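Local coordinates for oligopeptide ABC transporter OppAIV (Borrelia burgdorferi B31, PDB 4GL8), which probably binds oligopeptides as the extracytoplasmic solute-binding component of an ABC transporter and delivers them for uptake across the membrane, at residues I64-P69 / R519-E524; G72-G77 / Y172-L177. All coordinates share one frame; numbering follows the deposited sequence. Where two conformers were deposited one is given.

Contact 1: I64-P69 / R519-E524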
loop_
_atom_site.group_PDB
_atom_site.type_symbol
_atom_site.label_atom_id
_atom_site.label_comp_id
_atom_site.label_asym_id
_atom_site.label_seq_id
_atom_site.Cartn_x
_atom_site.Cartn_y
_atom_site.Cartn_z
ATOM N N ILE A 64 -3.409 8.496 -15.137
ATOM C CA ILE A 64 -2.923 9.543 -16.028
ATOM C C ILE A 64 -1.513 9.105 -16.460
ATOM O O ILE A 64 -1.127 9.234 -17.633
ATOM C CB ILE A 64 -2.968 10.941 -15.363
ATOM C CG1 ILE A 64 -4.429 11.364 -15.114
ATOM C CG2 ILE A 64 -2.317 11.974 -16.262
ATOM C CD1 ILE A 64 -4.597 12.504 -14.123
ATOM N N LEU A 65 -0.771 8.579 -15.504
ATOM C CA LEU A 65 0.428 7.869 -15.768
ATOM C C LEU A 65 0.117 6.450 -15.333
ATOM O O LEU A 65 -0.783 6.233 -14.534
ATOM C CB LEU A 65 1.597 8.411 -14.975
ATOM C CG LEU A 65 2.002 9.865 -15.151
ATOM C CD1 LEU A 65 3.461 10.009 -14.784
ATOM C CD2 LEU A 65 1.788 10.366 -16.557
ATOM N N ASP A 66 0.864 5.509 -15.877
ATOM C CA ASP A 66 0.682 4.103 -15.665
ATOM C C ASP A 66 1.968 3.639 -14.975
ATOM O O ASP A 66 2.974 4.360 -14.974
ATOM C CB ASP A 66 0.539 3.465 -17.060
ATOM C CG ASP A 66 0.120 1.995 -17.042
ATOM O OD1 ASP A 66 -0.583 1.552 -16.109
ATOM O OD2 ASP A 66 0.472 1.277 -18.009
ATOM N N GLY A 67 1.937 2.448 -14.381
ATOM C CA GLY A 67 3.099 1.876 -13.731
ATOM C C GLY A 67 4.010 1.301 -14.783
ATOM O O GLY A 67 3.562 0.809 -15.827
ATOM N N ASP A 68 5.302 1.381 -14.506
ATOM C CA ASP A 68 6.293 0.816 -15.369
ATOM C C ASP A 68 6.685 -0.545 -14.815
ATOM O O ASP A 68 7.413 -0.613 -13.828
ATOM C CB ASP A 68 7.514 1.736 -15.465
ATOM C CG ASP A 68 8.525 1.250 -16.487
ATOM O OD1 ASP A 68 9.215 2.091 -17.081
ATOM O OD2 ASP A 68 8.617 0.033 -16.716
ATOM N N PRO A 69 6.240 -1.633 -15.484
ATOM C CA PRO A 69 6.443 -2.959 -14.915
ATOM C C PRO A 69 7.899 -3.367 -14.828
ATOM O O PRO A 69 8.237 -4.246 -14.063
ATOM C CB PRO A 69 5.646 -3.888 -15.846
ATOM C CG PRO A 69 5.435 -3.124 -17.097
ATOM C CD PRO A 69 5.499 -1.673 -16.758
ATOM N N ARG A 519 4.529 -2.975 -8.818
ATOM C CA ARG A 519 3.598 -2.415 -9.806
ATOM C C ARG A 519 3.599 -3.350 -10.999
ATOM O O ARG A 519 4.531 -3.330 -11.797
ATOM C CB ARG A 519 4.012 -1.015 -10.210
ATOM C CG ARG A 519 3.500 0.062 -9.261
ATOM C CD ARG A 519 4.121 1.413 -9.611
ATOM N NE ARG A 519 3.703 2.465 -8.687
ATOM C CZ ARG A 519 4.112 3.734 -8.737
ATOM N NH1 ARG A 519 4.960 4.145 -9.677
ATOM N NH2 ARG A 519 3.680 4.585 -7.836
ATOM N N PHE A 520 2.592 -4.208 -11.084
ATOM C CA PHE A 520 2.540 -5.193 -12.150
ATOM C C PHE A 520 1.490 -4.924 -13.194
ATOM O O PHE A 520 0.356 -4.576 -12.858
ATOM C CB PHE A 520 2.289 -6.584 -11.581
ATOM C CG PHE A 520 3.255 -6.970 -10.524
ATOM C CD1 PHE A 520 4.625 -6.915 -10.764
ATOM C CD2 PHE A 520 2.813 -7.372 -9.278
ATOM C CE1 PHE A 520 5.531 -7.260 -9.784
ATOM C CE2 PHE A 520 3.722 -7.724 -8.309
ATOM C CZ PHE A 520 5.076 -7.674 -8.564
ATOM N N ASN A 521 1.886 -5.151 -14.449
ATOM C CA ASN A 521 1.002 -5.117 -15.614
ATOM C C ASN A 521 0.896 -6.530 -16.211
ATOM O O ASN A 521 1.722 -6.969 -17.061
ATOM C CB ASN A 521 1.541 -4.137 -16.653
ATOM C CG ASN A 521 0.533 -3.819 -17.740
ATOM O OD1 ASN A 521 -0.348 -4.631 -18.104
ATOM N ND2 ASN A 521 0.658 -2.625 -18.275
ATOM N N LEU A 522 -0.107 -7.258 -15.738
ATOM C CA LEU A 522 -0.263 -8.641 -16.114
ATOM C C LEU A 522 -0.706 -8.763 -17.582
ATOM O O LEU A 522 -0.588 -9.821 -18.149
ATOM C CB LEU A 522 -1.229 -9.356 -15.165
ATOM C CG LEU A 522 -0.874 -9.290 -13.674
ATOM C CD1 LEU A 522 -1.947 -9.980 -12.852
ATOM C CD2 LEU A 522 0.474 -9.905 -13.370
ATOM N N SER A 523 -1.193 -7.680 -18.196
ATOM C CA SER A 523 -1.525 -7.694 -19.632
ATOM C C SER A 523 -0.311 -7.896 -20.532
ATOM O O SER A 523 -0.481 -8.227 -21.700
ATOM C CB SER A 523 -2.228 -6.419 -20.073
ATOM O OG SER A 523 -1.285 -5.390 -20.266
ATOM N N GLU A 524 0.895 -7.668 -19.998
ATOM C CA GLU A 524 2.128 -7.897 -20.745
ATOM C C GLU A 524 2.570 -9.363 -20.694
ATOM O O GLU A 524 3.593 -9.725 -21.304
ATOM C CB GLU A 524 3.238 -6.979 -20.233
ATOM C CG GLU A 524 2.932 -5.513 -20.528
ATOM C CD GLU A 524 4.097 -4.575 -20.258
ATOM O OE1 GLU A 524 5.162 -5.060 -19.783
ATOM O OE2 GLU A 524 3.937 -3.348 -20.511
HETATM O O HOH W 1 1.389 -0.617 -16.161
#

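Contact 2: G72-G77 / Y172-L177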
loop_
_atom_site.group_PDB
_atom_site.type_symbol
_atom_site.label_atom_id
_atom_site.label_comp_id
_atom_site.label_asym_id
_atom_site.label_seq_id
_atom_site.Cartn_x
_atom_site.Cartn_y
_atom_site.Cartn_z
ATOM N N GLY A 72 9.352 -0.359 -11.808
ATOM C CA GLY A 72 8.537 0.013 -10.666
ATOM C C GLY A 72 8.294 1.507 -10.616
ATOM O O GLY A 72 7.644 1.982 -9.679
ATOM N N GLY A 73 8.777 2.241 -11.630
ATOM C CA GLY A 73 8.485 3.677 -11.753
ATOM C C GLY A 73 7.144 3.920 -12.469
ATOM O O GLY A 73 6.229 3.117 -12.349
ATOM N N TYR A 74 7.068 5.011 -13.236
ATOM C CA TYR A 74 5.874 5.401 -14.003
ATOM C C TYR A 74 6.193 5.530 -15.488
ATOM O O TYR A 74 7.340 5.578 -15.878
ATOM C CB TYR A 74 5.345 6.755 -13.509
ATOM C CG TYR A 74 6.348 7.865 -13.668
ATOM C CD1 TYR A 74 6.480 8.529 -14.869
ATOM C CD2 TYR A 74 7.219 8.195 -12.637
ATOM C CE1 TYR A 74 7.421 9.528 -15.034
ATOM C CE2 TYR A 74 8.188 9.187 -12.794
ATOM C CZ TYR A 74 8.264 9.857 -13.995
ATOM O OH TYR A 74 9.204 10.852 -14.181
ATOM N N ARG A 75 5.156 5.624 -16.308
ATOM C CA ARG A 75 5.306 5.821 -17.757
ATOM C C ARG A 75 3.964 6.329 -18.292
ATOM O O ARG A 75 2.977 6.378 -17.525
ATOM C CB ARG A 75 5.736 4.511 -18.457
ATOM C CG ARG A 75 4.680 3.404 -18.402
ATOM C CD ARG A 75 5.065 2.214 -19.266
ATOM N NE ARG A 75 4.038 1.188 -19.211
ATOM C CZ ARG A 75 4.172 -0.068 -19.625
ATOM N NH1 ARG A 75 5.313 -0.516 -20.109
ATOM N NH2 ARG A 75 3.147 -0.896 -19.504
ATOM N N PRO A 76 3.920 6.735 -19.584
ATOM C CA PRO A 76 2.701 7.363 -20.068
ATOM C C PRO A 76 1.558 6.403 -19.883
ATOM O O PRO A 76 1.741 5.197 -20.022
ATOM C CB PRO A 76 2.982 7.601 -21.563
ATOM C CG PRO A 76 4.467 7.723 -21.648
ATOM C CD PRO A 76 4.993 6.759 -20.604
ATOM N N GLY A 77 0.408 6.948 -19.506
ATOM C CA GLY A 77 -0.827 6.191 -19.376
ATOM C C GLY A 77 -1.889 6.889 -20.200
ATOM O O GLY A 77 -1.764 6.971 -21.414
ATOM N N TYR A 172 8.195 13.956 -6.655
ATOM C CA TYR A 172 7.535 12.649 -6.749
ATOM C C TYR A 172 6.053 12.699 -7.164
ATOM O O TYR A 172 5.377 11.682 -7.189
ATOM C CB TYR A 172 7.658 11.908 -5.408
ATOM C CG TYR A 172 7.304 12.753 -4.226
ATOM C CD1 TYR A 172 8.275 13.493 -3.582
ATOM C CD2 TYR A 172 5.993 12.844 -3.774
ATOM C CE1 TYR A 172 7.959 14.296 -2.500
ATOM C CE2 TYR A 172 5.669 13.625 -2.676
ATOM C CZ TYR A 172 6.669 14.351 -2.048
ATOM O OH TYR A 172 6.378 15.156 -0.984
ATOM N N PHE A 173 5.514 13.865 -7.475
ATOM C CA PHE A 173 4.102 13.917 -7.947
ATOM C C PHE A 173 3.782 12.972 -9.136
ATOM O O PHE A 173 2.787 12.224 -9.125
ATOM C CB PHE A 173 3.724 15.339 -8.324
ATOM C CG PHE A 173 2.323 15.472 -8.831
ATOM C CD1 PHE A 173 1.251 15.130 -8.022
ATOM C CD2 PHE A 173 2.075 15.923 -10.119
ATOM C CE1 PHE A 173 -0.045 15.245 -8.481
ATOM C CE2 PHE A 173 0.778 16.040 -10.586
ATOM C CZ PHE A 173 -0.284 15.704 -9.750
ATOM N N LEU A 174 4.591 12.993 -10.177
ATOM C CA LEU A 174 4.323 12.098 -11.303
ATOM C C LEU A 174 4.187 10.622 -10.861
ATOM O O LEU A 174 3.281 9.907 -11.287
ATOM C CB LEU A 174 5.388 12.248 -12.410
ATOM C CG LEU A 174 5.528 13.639 -13.044
ATOM C CD1 LEU A 174 6.770 13.786 -13.920
ATOM C CD2 LEU A 174 4.283 13.956 -13.867
ATOM N N ASP A 175 5.068 10.165 -9.989
ATOM C CA ASP A 175 5.054 8.762 -9.599
ATOM C C ASP A 175 3.789 8.453 -8.768
ATOM O O ASP A 175 3.245 7.360 -8.799
ATOM C CB ASP A 175 6.330 8.434 -8.830
ATOM C CG ASP A 175 6.501 6.974 -8.642
ATOM O OD1 ASP A 175 6.639 6.262 -9.652
ATOM O OD2 ASP A 175 6.466 6.533 -7.489
ATOM N N MET A 176 3.311 9.488 -8.105
ATOM C CA MET A 176 2.122 9.504 -7.276
ATOM C C MET A 176 0.840 9.272 -8.088
ATOM O O MET A 176 -0.127 8.675 -7.597
ATOM C CB MET A 176 2.122 10.890 -6.619
ATOM C CG MET A 176 1.203 11.156 -5.489
ATOM S SD MET A 176 1.832 12.653 -4.658
ATOM C CE MET A 176 1.031 12.300 -3.109
ATOM N N LEU A 177 0.823 9.736 -9.335
ATOM C CA LEU A 177 -0.330 9.585 -10.199
ATOM C C LEU A 177 -0.689 8.143 -10.550
ATOM O O LEU A 177 -1.803 7.889 -11.061
ATOM C CB LEU A 177 -0.181 10.410 -11.471
ATOM C CG LEU A 177 -0.271 11.908 -11.312
ATOM C CD1 LEU A 177 0.125 12.604 -12.628
ATOM C CD2 LEU A 177 -1.675 12.332 -10.871
HETATM O O HOH W 2 7.514 3.815 -7.619
#

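Contact 1: I64-P69 / R519-E524
Asp66 and Asn521 cross at about a right angle, carboxylate and amide planes 74° apart, with Asp66 OD2 3.9 Å from Asn521 ND2. A water joins the segments here: it donates to Gly67 O at 2.6 Å and accepts a weak bond from Asn521 ND2. The amide's other end is turned back on its own chain, where OD1 receives a weak bond from Ser523 N at 3.2 Å, giving the Asx-turn pattern (side-chain O of one residue to N of the second one on) at the start of the 3-10 segment 522-524. Asparagine suits this place because it offers a donor to the water and an acceptor to the turn. The carboxylate of Glu524 carries Pro69 CG above its plane, displaced outward past the oxygens, with OE1 nearest at 3.3 Å. A salt bridge from Arg75 NH2 to OE2 holds the carboxylate from its other oxygen. Pro69 CG is also 4.0 Å from Asn521 CB, and the apolar ring lies against both. Gly67 CA faces Arg519 with little room, which suits a glycine; the extended Arg519 chain passes with CD 4.3 Å from Gly67 CA on its way to Asp175. Asn515 ND2 bonds to both Pro69 O and Arg519 O. The arrangement ties the C-terminal loop to edge strand 65-67 of a five-stranded antiparallel sheet, in a solute-binding protein of family 5.

Contact 2: G72-G77 / Y172-L177
Tyr74 lies against Leu174 and Asp175 in a strand-to-helix contact, where Tyr74, in strand 74-84 of the five-stranded antiparallel sheet, packs on the short helix 173-176. Tyr74 CB is 4.1 Å from Asp175 OD1. With CG between the backbone N and the carbonyl carbon (chi1 61°), the ring is directed at the helix, one face toward Leu174, and CD2 comes 3.6 Å from Asp175 OD1, which lies in the ring plane at its edge, where the aromatic hydrogens are mildly positive. Further out, CE2 and CZ pass beneath Leu174 CB, which sits 4.2 Å from the centroid of the Tyr74 ring, 13° off its normal, a CH-pi contact. At the tip, OH reaches Leu174 CD1 at 3.8 Å. Leucine thus supplies an apolar cover for one face, and itself packs on Tyr91 and Phe93 of strand 90-95. Asp175, buried, needs partners for both oxygens: OD1 forms a salt bridge to Arg519, and OD2 accepts from Ala432 N. Gly72 has a positive phi (83°), a conformation glycine takes easily. Its carbonyl meets the helix through a water, which donates to Gly72 O at 2.8 Å and to Asp175 OD2 at 2.9 Å.

In the fold
Contacts 1 and 2 have their centres 10 Å apart and lie on neighbouring strands of one antiparallel sheet, 65-67 in contact 1 and 74-84 in contact 2. Two salt bridges run between them: Arg519 NH1 to Asp175 OD1 at 2.7 Å, and Glu524 OE2 to Arg75 NH2 at 2.8 Å. The C-terminal loop thus reaches helix 173-176 through Arg519 and strand 74-84 through Glu524. Apolar packing adds Leu65 CD1 on Tyr74 CD1 at 3.4 Å, and Leu65 also touches Leu174. Along the chain, the whole of contact 2 falls between the segments of contact 1. Both contacts sit on the same side of the chain's centre, their own centres about 16 and 15 Å from it.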